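Flavoprotein (Thermotoga maritima, PDB 5V8S) probably transfers electrons as a flavodiiron oxidoreductase, pairing a mu-oxo-diiron site in a metallo-beta-lactamase-like domain with an FMN-binding flavodoxin-like domain. Local coordinates at residues V157-L162 against C179-G184; T167-L172 against E226-L231; Y209-I214 against V256-G261. The protein carries 1 engineered substitution. All coordinates share one frame; numbering follows the deposited sequence.

Overall arrangement
Interactions 1 and 2 lie within the metallo-beta-lactamase-like part of the chain, as does the first helix of interaction 3. The first two have centres about 9 Å apart and draw on strands 152-158 and 168-172, neighbours in one sheet; their segments alternate along the chain, and Thr-167 and Lys-227 of interaction 2 reach backbone oxygens of interaction 1. Interaction 3 opens after interaction 1 has closed. Its centre is about 12 Å away, and Tyr-209 and Ile-214 of its first helix pack on Asp-180 and Leu-162. Interactions 2 and 3, with centres about 18 Å apart, do not touch. Sheet and helices thus converge around the segments of interaction 1, which carry a ligand of the diiron centre.

Interaction 1. Residues V157-L162 against C179-G184; sequences VMTPWL and CDVGGG. With FEO (mu-oxo-diiron), chain C.
Leu-162 and Val-181 form the tight part of this contact: CB of Leu-162 rests on CG2 of Val-181 at 3.8 Å, the two branched side chains meeting at a slant. The torsion of Val-181 (chi1 178°) sets CG1 anti to the backbone N and leaves CG2 as the branch turned onto the leucine. Val-181 CG2 also lies, more loosely, 4.2 Å from Thr-159 OG1, a buried hydroxyl for which the model offers no hydrogen-bond partner. No hydrogen bond joins the two segments. Farther round the turn from Thr-159 to Leu-162, Pro-160 is exposed, and Trp-161 leaves the contact to meet Trp-363 of the second subunit edge-to-face.

On the other segment, CB of Asp-180 lies 4.0 Å from the carbonyl O of Leu-162, while its carboxylate faces the metals. OD2 binds the first iron (FE1) at 2.1 Å and OD1 the second (FE2), also at 2.1 Å, which ties both oxygens of the carboxylate and fixes its rotation. Each iron also carries a water that donates to the oxo bridge. Asp-180 opens a type II turn, closed by a backbone hydrogen bond of 3.1 Å from Gly-183 N to Asp-180 O, and Tyr-209 packs against its side chain. His-97, Glu-99 and His-163 complete the protein ligands of the first iron; Asp-101, the engineered Asp-102 and His-240 complete those of the second. A carboxylate spanning two metals from a loop at the end of a sheet strand recurs in binuclear sites of the metallo-beta-lactamase fold, here in its flavodiiron form.

Interaction 2. Residues T167-L172 against E226-L231; sequences TMVTYL and EKLSSL
Leu-231 lies across one face of the Tyr-171 ring and makes the larger part of this contact. Its CD2 stands 4.2 Å from the ring centroid, only 12° off the normal, a CH-pi contact over the middle of the face. The other branch, CD1, covers the inner end of the ring at 4.0 Å from Tyr-171 CD1, while Leu-231 CB touches CE1 at 3.9 Å; the two side chains run past one another in opposite directions. Three residues earlier, Leu-228 sends CD2 to CG2 of Val-169 at 3.9 Å. On Val-169, chi1 of -61° puts that methyl between the backbone N and the carbonyl carbon.

What holds these groups in place lies in the next shell. With CG anti to the backbone N (chi1 179°), the Tyr-171 ring extends from the strand to lie against Leu-231, and its hydroxyl is hydrogen-bonded to the carbonyl O of Lys-232, so the ring is held at both ends. The type I turn from Leu-228 to Leu-231, closed by a bond from Leu-231 N to Leu-228 O of 3.0 Å, brings the second leucine round to the sheet. Ser-229 OG donates to Glu-226 O at 2.7 Å. Lys-227 pairs with Asp-143 in a salt bridge, and Leu-176 of the adjoining strand 175-179 touches Val-169, Tyr-171 and Leu-228.

On the opposite face of strand 168-172, Met-168 and Thr-170 meet Ile-94 of the other sheet. Helix 218-228 therefore covers the outer face of an inner sheet, the layering of the alpha-beta/beta-alpha sandwich of metallo-beta-lactamases.

Interaction 3. Residues Y209-I214 against V256-G261; sequences YIVTVI and VSVAKG
Ile-210 and Val-258 bring two buried helix surfaces together, end against end. Along segment 256-261, Val-256 comes first, its CB directed away from helix 196-214 and its side chain against Ala-225. Ser-257 follows with a weak hydrogen bond from its OG to Asp-262.

Val-258 carries the contact. Its CG1, anti to the backbone N (chi1 170°), presses on Ile-210 CG2 at 3.6 Å, while its CB and CG2 meet Ile-210 CD1 at 4.0 and 4.1 Å. Both branches of the isoleucine thus end on the valine. Val-211 adds a more distant touch, CG2 to Val-258 CG1 at 4.3 Å. Every link between the segments is apolar.

Ala-259 turns to Ile-221 and Leu-222, and Lys-260 is exposed. Gly-261, with a positive phi of 72°, leaves the helix in a Schellman motif, its N bonded to Val-258 O at 3.1 Å.

Helix 218-228 borders both partners, Ile-221 touching Ile-210 as well as Ala-259, so three helices share this core. Beyond it, Val-211 packs on Leu-314 of helix 310-316, and helix 248-260 runs out just before strand 267-273 of the flavodoxin-like sheet.

Interaction 1. Residues V157-L162 against C179-G184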
ATOM      1  N   VAL A 157      23.960  26.169  12.533  1.00 21.71           N
ATOM      2  CA  VAL A 157      22.973  26.838  11.706  1.00 22.87           C
ATOM      3  C   VAL A 157      21.691  26.016  11.765  1.00 22.76           C
ATOM      4  O   VAL A 157      21.670  24.854  11.339  1.00 21.82           O
ATOM      5  CB  VAL A 157      23.469  26.963  10.261  1.00 24.53           C
ATOM      6  CG1 VAL A 157      22.410  27.610   9.398  1.00 25.65           C
ATOM      7  CG2 VAL A 157      24.805  27.734  10.213  1.00 25.21           C
ATOM      8  N   MET A 158      20.624  26.620  12.275  1.00 22.88           N
ATOM      9  CA  MET A 158      19.345  25.916  12.329  1.00 23.76           C
ATOM     10  C   MET A 158      18.763  25.806  10.925  1.00 24.73           C
ATOM     11  O   MET A 158      18.720  26.788  10.177  1.00 26.11           O
ATOM     12  CB  MET A 158      18.363  26.660  13.234  1.00 24.84           C
ATOM     13  CG  MET A 158      18.830  26.864  14.671  1.00 26.81           C
ATOM     14  SD  MET A 158      19.366  25.379  15.536  1.00 26.65           S
ATOM     15  CE  MET A 158      21.142  25.636  15.602  1.00 26.15           C
ATOM     16  N   THR A 159      18.331  24.609  10.559  1.00 25.41           N
ATOM     17  CA  THR A 159      17.674  24.375   9.275  1.00 26.41           C
ATOM     18  C   THR A 159      16.391  23.605   9.553  1.00 26.99           C
ATOM     19  O   THR A 159      16.265  22.422   9.210  1.00 26.99           O
ATOM     20  CB  THR A 159      18.600  23.637   8.303  1.00 26.43           C
ATOM     21  OG1 THR A 159      18.954  22.355   8.838  1.00 26.88           O
ATOM     22  CG2 THR A 159      19.874  24.461   8.055  1.00 27.01           C
ATOM     23  N   PRO A 160      15.408  24.260  10.172  1.00 27.47           N
ATOM     24  CA  PRO A 160      14.226  23.534  10.661  1.00 27.52           C
ATOM     25  C   PRO A 160      13.428  22.886   9.542  1.00 25.78           C
ATOM     26  O   PRO A 160      13.392  23.362   8.407  1.00 25.92           O
ATOM     27  CB  PRO A 160      13.403  24.622  11.359  1.00 28.29           C
ATOM     28  CG  PRO A 160      13.854  25.910  10.726  1.00 29.97           C
ATOM     29  CD  PRO A 160      15.297  25.716  10.372  1.00 28.79           C
ATOM     30  N   TRP A 161      12.803  21.763   9.882  1.00 23.09           N
ATOM     31  CA  TRP A 161      11.878  21.052   9.002  1.00 22.39           C
ATOM     32  C   TRP A 161      12.581  20.418   7.811  1.00 21.37           C
ATOM     33  O   TRP A 161      11.954  20.168   6.774  1.00 21.59           O
ATOM     34  CB  TRP A 161      10.693  21.931   8.599  1.00 24.01           C
ATOM     35  CG  TRP A 161       9.883  22.317   9.805  1.00 25.16           C
ATOM     36  CD1 TRP A 161       9.812  23.548  10.408  1.00 27.20           C
ATOM     37  CD2 TRP A 161       9.059  21.444  10.586  1.00 24.92           C
ATOM     38  NE1 TRP A 161       8.973  23.492  11.501  1.00 27.49           N
ATOM     39  CE2 TRP A 161       8.506  22.213  11.636  1.00 27.09           C
ATOM     40  CE3 TRP A 161       8.735  20.086  10.499  1.00 25.80           C
ATOM     41  CZ2 TRP A 161       7.643  21.671  12.576  1.00 27.11           C
ATOM     42  CZ3 TRP A 161       7.860  19.551  11.431  1.00 26.58           C
ATOM     43  CH2 TRP A 161       7.333  20.340  12.460  1.00 26.86           C
ATOM     44  N   LEU A 162      13.862  20.086   7.993  1.00 20.16           N
ATOM     45  CA  LEU A 162      14.611  19.247   7.064  1.00 19.67           C
ATOM     46  C   LEU A 162      15.057  17.951   7.740  1.00 20.05           C
ATOM     47  O   LEU A 162      16.242  17.616   7.703  1.00 21.15           O
ATOM     48  CB  LEU A 162      15.822  20.012   6.517  1.00 21.20           C
ATOM     49  CG  LEU A 162      15.487  21.293   5.759  1.00 21.87           C
ATOM     50  CD1 LEU A 162      16.745  22.009   5.237  1.00 22.86           C
ATOM     51  CD2 LEU A 162      14.533  20.992   4.602  1.00 22.31           C
ATOM     52  N   CYS A 179      23.986  15.834   8.482  1.00 19.84           N
ATOM     53  CA  CYS A 179      23.046  14.768   8.821  1.00 20.03           C
ATOM     54  C   CYS A 179      22.082  14.464   7.666  1.00 18.76           C
ATOM     55  O   CYS A 179      22.542  14.100   6.593  1.00 20.47           O
ATOM     56  CB  CYS A 179      22.338  15.035  10.148  1.00 22.72           C
ATOM     57  SG  CYS A 179      21.723  13.507  10.881  1.00 28.36           S
ATOM     58  N   ASP A 180      20.761  14.610   7.826  1.00 18.61           N
ATOM     59  CA  ASP A 180      19.859  14.239   6.726  1.00 18.15           C
ATOM     60  C   ASP A 180      19.960  15.169   5.534  1.00 18.38           C
ATOM     61  O   ASP A 180      19.601  14.760   4.419  1.00 18.78           O
ATOM     62  CB  ASP A 180      18.390  14.253   7.150  1.00 17.66           C
ATOM     63  CG  ASP A 180      18.004  13.086   8.057  1.00 18.63           C
ATOM     64  OD1 ASP A 180      18.830  12.172   8.262  1.00 19.21           O
ATOM     65  OD2 ASP A 180      16.872  13.098   8.584  1.00 21.63           O
ATOM     66  N   VAL A 181      20.421  16.398   5.735  1.00 18.97           N
ATOM     67  CA  VAL A 181      20.519  17.372   4.657  1.00 20.30           C
ATOM     68  C   VAL A 181      21.684  16.951   3.764  1.00 21.64           C
ATOM     69  O   VAL A 181      22.844  16.979   4.179  1.00 23.51           O
ATOM     70  CB  VAL A 181      20.705  18.789   5.208  1.00 21.16           C
ATOM     71  CG1 VAL A 181      20.853  19.788   4.069  1.00 23.43           C
ATOM     72  CG2 VAL A 181      19.536  19.172   6.110  1.00 22.76           C
ATOM     73  N   GLY A 182      21.381  16.546   2.541  1.00 20.85           N
ATOM     74  CA  GLY A 182      22.396  16.049   1.636  1.00 19.77           C
ATOM     75  C   GLY A 182      22.536  14.545   1.619  1.00 19.56           C
ATOM     76  O   GLY A 182      23.416  14.024   0.915  1.00 22.10           O
ATOM     77  N   GLY A 183      21.665  13.827   2.326  1.00 19.58           N
ATOM     78  CA  GLY A 183      21.707  12.384   2.306  1.00 19.19           C
ATOM     79  C   GLY A 183      21.077  11.787   1.061  1.00 18.26           C
ATOM     80  O   GLY A 183      20.439  12.467   0.273  1.00 19.57           O
ATOM     81  N   GLY A 184      21.279  10.485   0.922  1.00 17.06           N
ATOM     82  CA  GLY A 184      20.629   9.704  -0.113  1.00 17.05           C
ATOM     83  C   GLY A 184      20.572   8.253   0.313  1.00 17.67           C
ATOM     84  O   GLY A 184      21.290   7.826   1.222  1.00 19.50           O
TER
HETATM   85 FE1  FEO C 401      15.624  11.987   9.818  1.00 19.83          FE
HETATM   86 FE2  FEO C 401      18.401  10.193   8.985  1.00 21.34          FE
HETATM   87  O   FEO C 401      17.004  10.746  10.115  1.00 21.81           O
HETATM   88  O   HOH W   1      15.179  10.556   8.198  1.00 54.25           O
HETATM   89  O   HOH W   2      16.844   9.957   7.344  1.00 26.54           O

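Interaction 2. Residues T167-L172 against E226-L231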
ATOM      1  N   THR A 167      16.193  20.042  13.362  1.00 19.57           N
ATOM      2  CA  THR A 167      17.330  19.853  12.472  1.00 19.50           C
ATOM      3  C   THR A 167      18.218  21.089  12.413  1.00 20.33           C
ATOM      4  O   THR A 167      17.741  22.222  12.312  1.00 21.28           O
ATOM      5  CB  THR A 167      16.858  19.424  11.078  1.00 21.25           C
ATOM      6  OG1 THR A 167      15.932  20.365  10.532  1.00 27.10           O
ATOM      7  CG2 THR A 167      16.147  18.160  11.174  1.00 18.98           C
ATOM      8  N   MET A 168      19.521  20.848  12.498  1.00 19.53           N
ATOM      9  CA  MET A 168      20.532  21.873  12.328  1.00 19.06           C
ATOM     10  C   MET A 168      21.701  21.258  11.570  1.00 19.90           C
ATOM     11  O   MET A 168      21.781  20.042  11.380  1.00 19.55           O
ATOM     12  CB  MET A 168      21.006  22.408  13.688  1.00 20.11           C
ATOM     13  CG  MET A 168      21.750  21.403  14.524  1.00 21.49           C
ATOM     14  SD  MET A 168      22.436  22.197  16.004  1.00 22.16           S
ATOM     15  CE  MET A 168      23.472  20.881  16.608  1.00 21.70           C
ATOM     16  N   VAL A 169      22.619  22.111  11.137  1.00 21.14           N
ATOM     17  CA  VAL A 169      23.851  21.655  10.516  1.00 21.14           C
ATOM     18  C   VAL A 169      25.008  22.311  11.257  1.00 20.78           C
ATOM     19  O   VAL A 169      24.858  23.393  11.830  1.00 22.54           O
ATOM     20  CB  VAL A 169      23.886  21.952   8.998  1.00 21.85           C
ATOM     21  CG1 VAL A 169      22.752  21.234   8.269  1.00 22.38           C
ATOM     22  CG2 VAL A 169      23.789  23.433   8.749  1.00 23.57           C
ATOM     23  N   THR A 170      26.152  21.630  11.274  1.00 19.59           N
ATOM     24  CA  THR A 170      27.349  22.079  11.975  1.00 20.07           C
ATOM     25  C   THR A 170      28.414  22.425  10.941  1.00 19.90           C
ATOM     26  O   THR A 170      28.748  21.603  10.085  1.00 20.98           O
ATOM     27  CB  THR A 170      27.857  20.976  12.910  1.00 21.06           C
ATOM     28  OG1 THR A 170      26.876  20.708  13.917  1.00 22.40           O
ATOM     29  CG2 THR A 170      29.153  21.372  13.603  1.00 21.46           C
ATOM     30  N   TYR A 171      28.930  23.644  11.020  1.00 20.46           N
ATOM     31  CA  TYR A 171      29.907  24.173  10.069  1.00 21.02           C
ATOM     32  C   TYR A 171      31.243  24.341  10.774  1.00 21.76           C
ATOM     33  O   TYR A 171      31.326  25.049  11.775  1.00 23.07           O
ATOM     34  CB  TYR A 171      29.418  25.524   9.572  1.00 22.66           C
ATOM     35  CG  TYR A 171      30.329  26.217   8.593  1.00 24.60           C
ATOM     36  CD1 TYR A 171      30.322  25.860   7.257  1.00 26.73           C
ATOM     37  CD2 TYR A 171      31.183  27.249   8.992  1.00 25.21           C
ATOM     38  CE1 TYR A 171      31.133  26.495   6.337  1.00 28.33           C
ATOM     39  CE2 TYR A 171      32.011  27.886   8.075  1.00 27.34           C
ATOM     40  CZ  TYR A 171      31.987  27.507   6.751  1.00 29.18           C
ATOM     41  OH  TYR A 171      32.799  28.148   5.832  1.00 31.63           O
ATOM     42  N   LEU A 172      32.279  23.693  10.251  1.00 21.90           N
ATOM     43  CA  LEU A 172      33.621  23.708  10.830  1.00 22.92           C
ATOM     44  C   LEU A 172      34.603  24.109   9.732  1.00 24.52           C
ATOM     45  O   LEU A 172      35.061  23.249   8.975  1.00 25.74           O
ATOM     46  CB  LEU A 172      33.959  22.324  11.362  1.00 22.11           C
ATOM     47  CG  LEU A 172      35.366  22.184  11.934  1.00 22.51           C
ATOM     48  CD1 LEU A 172      35.581  23.109  13.123  1.00 24.95           C
ATOM     49  CD2 LEU A 172      35.622  20.735  12.297  1.00 23.75           C
ATOM     50  N   GLU A 226      19.338  28.794   0.838  1.00 35.80           N
ATOM     51  CA  GLU A 226      19.586  30.235   0.875  1.00 39.53           C
ATOM     52  C   GLU A 226      20.410  30.603   2.099  1.00 37.12           C
ATOM     53  O   GLU A 226      21.335  31.422   2.025  1.00 37.48           O
ATOM     54  CB  GLU A 226      18.237  30.960   0.908  1.00 46.17           C
ATOM     55  CG  GLU A 226      18.293  32.457   1.187  1.00 53.05           C
ATOM     56  CD  GLU A 226      18.817  33.242   0.009  1.00 59.01           C
ATOM     57  OE1 GLU A 226      18.355  32.984  -1.124  1.00 61.15           O
ATOM     58  OE2 GLU A 226      19.698  34.109   0.213  1.00 61.32           O
ATOM     59  N   LYS A 227      20.078  30.004   3.237  1.00 36.17           N
ATOM     60  CA  LYS A 227      20.792  30.269   4.476  1.00 34.90           C
ATOM     61  C   LYS A 227      22.246  29.847   4.375  1.00 35.30           C
ATOM     62  O   LYS A 227      23.143  30.570   4.820  1.00 37.40           O
ATOM     63  CB  LYS A 227      20.112  29.484   5.590  1.00 34.74           C
ATOM     64  CG  LYS A 227      20.078  30.178   6.896  1.00 34.76           C
ATOM     65  CD  LYS A 227      19.147  29.472   7.840  1.00 33.55           C
ATOM     66  CE  LYS A 227      19.265  30.091   9.198  1.00 34.47           C
ATOM     67  NZ  LYS A 227      18.325  29.484  10.136  1.00 34.92           N
ATOM     68  N   LEU A 228      22.504  28.679   3.807  1.00 35.38           N
ATOM     69  CA  LEU A 228      23.859  28.169   3.715  1.00 36.51           C
ATOM     70  C   LEU A 228      24.667  28.855   2.621  1.00 36.70           C
ATOM     71  O   LEU A 228      25.899  28.741   2.619  1.00 36.11           O
ATOM     72  CB  LEU A 228      23.823  26.649   3.506  1.00 36.88           C
ATOM     73  CG  LEU A 228      23.188  25.861   4.666  1.00 38.19           C
ATOM     74  CD1 LEU A 228      23.159  24.379   4.365  1.00 39.20           C
ATOM     75  CD2 LEU A 228      23.936  26.103   5.964  1.00 38.48           C
ATOM     76  N   SER A 229      24.014  29.599   1.724  1.00 36.49           N
ATOM     77  CA  SER A 229      24.717  30.177   0.585  1.00 37.39           C
ATOM     78  C   SER A 229      25.683  31.279   0.996  1.00 38.20           C
ATOM     79  O   SER A 229      26.540  31.656   0.194  1.00 39.51           O
ATOM     80  CB  SER A 229      23.719  30.729  -0.435  1.00 38.43           C
ATOM     81  OG  SER A 229      23.121  31.921   0.036  1.00 38.10           O
ATOM     82  N   SER A 230      25.557  31.815   2.207  1.00 38.89           N
ATOM     83  CA  SER A 230      26.500  32.813   2.698  1.00 40.57           C
ATOM     84  C   SER A 230      27.744  32.199   3.322  1.00 39.51           C
ATOM     85  O   SER A 230      28.619  32.941   3.786  1.00 40.86           O
ATOM     86  CB  SER A 230      25.823  33.711   3.732  1.00 42.97           C
ATOM     87  OG  SER A 230      25.717  33.042   4.976  1.00 45.16           O
ATOM     88  N   LEU A 231      27.852  30.877   3.341  1.00 36.80           N
ATOM     89  CA  LEU A 231      28.995  30.182   3.898  1.00 35.69           C
ATOM     90  C   LEU A 231      29.791  29.574   2.758  1.00 34.79           C
ATOM     91  O   LEU A 231      29.214  29.071   1.789  1.00 35.67           O
ATOM     92  CB  LEU A 231      28.537  29.055   4.828  1.00 37.91           C
ATOM     93  CG  LEU A 231      27.830  29.493   6.113  1.00 39.55           C
ATOM     94  CD1 LEU A 231      27.225  28.277   6.800  1.00 38.66           C
ATOM     95  CD2 LEU A 231      28.786  30.229   7.054  1.00 40.97           C
TER

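Interaction 3. Residues Y209-I214 against V256-G261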
ATOM      1  N   TYR A 209      15.412   9.744  -1.863  1.00 17.34           N
ATOM      2  CA  TYR A 209      15.517  10.130  -0.457  1.00 17.65           C
ATOM      3  C   TYR A 209      14.862  11.486  -0.203  1.00 17.38           C
ATOM      4  O   TYR A 209      14.082  11.648   0.743  1.00 17.14           O
ATOM      5  CB  TYR A 209      17.002  10.159  -0.059  1.00 18.45           C
ATOM      6  CG  TYR A 209      17.218  10.602   1.360  1.00 18.91           C
ATOM      7  CD1 TYR A 209      17.144   9.690   2.399  1.00 19.46           C
ATOM      8  CD2 TYR A 209      17.494  11.939   1.670  1.00 19.28           C
ATOM      9  CE1 TYR A 209      17.336  10.089   3.713  1.00 22.20           C
ATOM     10  CE2 TYR A 209      17.672  12.335   2.968  1.00 21.42           C
ATOM     11  CZ  TYR A 209      17.583  11.402   3.984  1.00 23.20           C
ATOM     12  OH  TYR A 209      17.758  11.808   5.288  1.00 26.79           O
ATOM     13  N   ILE A 210      15.171  12.482  -1.030  1.00 17.05           N
ATOM     14  CA  ILE A 210      14.586  13.806  -0.844  1.00 16.40           C
ATOM     15  C   ILE A 210      13.075  13.725  -0.809  1.00 16.68           C
ATOM     16  O   ILE A 210      12.423  14.261   0.092  1.00 18.52           O
ATOM     17  CB  ILE A 210      15.051  14.778  -1.945  1.00 17.16           C
ATOM     18  CG1 ILE A 210      16.534  15.071  -1.828  1.00 18.24           C
ATOM     19  CG2 ILE A 210      14.259  16.068  -1.854  1.00 19.69           C
ATOM     20  CD1 ILE A 210      17.104  15.760  -3.069  1.00 19.68           C
ATOM     21  N   VAL A 211      12.487  13.106  -1.826  1.00 16.55           N
ATOM     22  CA  VAL A 211      11.031  13.133  -1.940  1.00 16.23           C
ATOM     23  C   VAL A 211      10.391  12.367  -0.785  1.00 15.87           C
ATOM     24  O   VAL A 211       9.464  12.861  -0.125  1.00 16.85           O
ATOM     25  CB  VAL A 211      10.556  12.614  -3.309  1.00 17.11           C
ATOM     26  CG1 VAL A 211       9.020  12.657  -3.381  1.00 18.63           C
ATOM     27  CG2 VAL A 211      11.147  13.439  -4.463  1.00 17.93           C
ATOM     28  N   THR A 212      10.879  11.152  -0.518  1.00 16.09           N
ATOM     29  CA  THR A 212      10.255  10.314   0.501  1.00 16.60           C
ATOM     30  C   THR A 212      10.431  10.866   1.908  1.00 16.86           C
ATOM     31  O   THR A 212       9.491  10.804   2.704  1.00 18.71           O
ATOM     32  CB  THR A 212      10.730   8.857   0.441  1.00 16.40           C
ATOM     33  OG1 THR A 212      12.150   8.766   0.612  1.00 16.69           O
ATOM     34  CG2 THR A 212      10.281   8.187  -0.864  1.00 16.95           C
ATOM     35  N   VAL A 213      11.614  11.395   2.236  1.00 16.82           N
ATOM     36  CA  VAL A 213      11.901  11.824   3.611  1.00 18.22           C
ATOM     37  C   VAL A 213      11.605  13.301   3.824  1.00 17.22           C
ATOM     38  O   VAL A 213      11.040  13.688   4.854  1.00 18.85           O
ATOM     39  CB  VAL A 213      13.356  11.466   3.967  1.00 19.70           C
ATOM     40  CG1 VAL A 213      13.734  11.972   5.356  1.00 20.50           C
ATOM     41  CG2 VAL A 213      13.562   9.971   3.882  1.00 21.41           C
ATOM     42  N   ILE A 214      11.994  14.149   2.869  1.00 17.64           N
ATOM     43  CA  ILE A 214      11.916  15.595   3.026  1.00 17.96           C
ATOM     44  C   ILE A 214      10.810  16.232   2.193  1.00 18.23           C
ATOM     45  O   ILE A 214      10.557  17.433   2.347  1.00 19.11           O
ATOM     46  CB  ILE A 214      13.275  16.249   2.698  1.00 19.38           C
ATOM     47  CG1 ILE A 214      14.423  15.414   3.277  1.00 21.17           C
ATOM     48  CG2 ILE A 214      13.333  17.677   3.229  1.00 20.03           C
ATOM     49  CD1 ILE A 214      15.811  15.938   2.941  1.00 23.01           C
ATOM     50  N   VAL A 256      18.284  21.589  -4.648  1.00 22.01           N
ATOM     51  CA  VAL A 256      17.454  22.726  -5.042  1.00 22.35           C
ATOM     52  C   VAL A 256      16.637  22.394  -6.286  1.00 22.11           C
ATOM     53  O   VAL A 256      15.448  22.737  -6.373  1.00 22.24           O
ATOM     54  CB  VAL A 256      18.337  23.976  -5.235  1.00 23.52           C
ATOM     55  CG1 VAL A 256      17.550  25.092  -5.902  1.00 25.01           C
ATOM     56  CG2 VAL A 256      18.856  24.442  -3.906  1.00 23.92           C
ATOM     57  N   SER A 257      17.248  21.722  -7.263  1.00 22.26           N
ATOM     58  CA  SER A 257      16.527  21.347  -8.477  1.00 22.28           C
ATOM     59  C   SER A 257      15.348  20.427  -8.173  1.00 22.27           C
ATOM     60  O   SER A 257      14.257  20.586  -8.738  1.00 22.37           O
ATOM     61  CB  SER A 257      17.491  20.655  -9.438  1.00 24.37           C
ATOM     62  OG  SER A 257      16.816  20.284 -10.612  1.00 29.69           O
ATOM     63  N   VAL A 258      15.549  19.454  -7.288  1.00 20.48           N
ATOM     64  CA  VAL A 258      14.457  18.574  -6.894  1.00 19.89           C
ATOM     65  C   VAL A 258      13.382  19.363  -6.163  1.00 20.13           C
ATOM     66  O   VAL A 258      12.186  19.197  -6.425  1.00 20.20           O
ATOM     67  CB  VAL A 258      14.995  17.399  -6.057  1.00 20.14           C
ATOM     68  CG1 VAL A 258      13.851  16.587  -5.421  1.00 20.58           C
ATOM     69  CG2 VAL A 258      15.871  16.513  -6.909  1.00 21.43           C
ATOM     70  N   ALA A 259      13.780  20.225  -5.228  1.00 21.18           N
ATOM     71  CA  ALA A 259      12.800  21.006  -4.480  1.00 22.00           C
ATOM     72  C   ALA A 259      11.956  21.890  -5.395  1.00 22.44           C
ATOM     73  O   ALA A 259      10.751  22.061  -5.161  1.00 23.58           O
ATOM     74  CB  ALA A 259      13.499  21.841  -3.408  1.00 21.79           C
ATOM     75  N   LYS A 260      12.569  22.470  -6.437  1.00 22.82           N
ATOM     76  CA  LYS A 260      11.836  23.322  -7.363  1.00 23.77           C
ATOM     77  C   LYS A 260      11.078  22.517  -8.406  1.00 23.57           C
ATOM     78  O   LYS A 260      10.217  23.082  -9.081  1.00 25.69           O
ATOM     79  CB  LYS A 260      12.769  24.302  -8.084  1.00 26.17           C
ATOM     80  CG  LYS A 260      13.371  25.339  -7.151  1.00 29.10           C
ATOM     81  CD  LYS A 260      13.823  26.602  -7.868  1.00 35.33           C
ATOM     82  CE  LYS A 260      14.766  26.297  -8.980  1.00 38.25           C
ATOM     83  NZ  LYS A 260      15.698  27.459  -9.277  1.00 39.58           N
ATOM     84  N   GLY A 261      11.397  21.237  -8.566  1.00 21.82           N
ATOM     85  CA  GLY A 261      10.775  20.410  -9.597  1.00 22.13           C
ATOM     86  C   GLY A 261      11.229  20.759 -11.003  1.00 23.32           C
ATOM     87  O   GLY A 261      10.417  20.725 -11.932  1.00 23.81           O
TER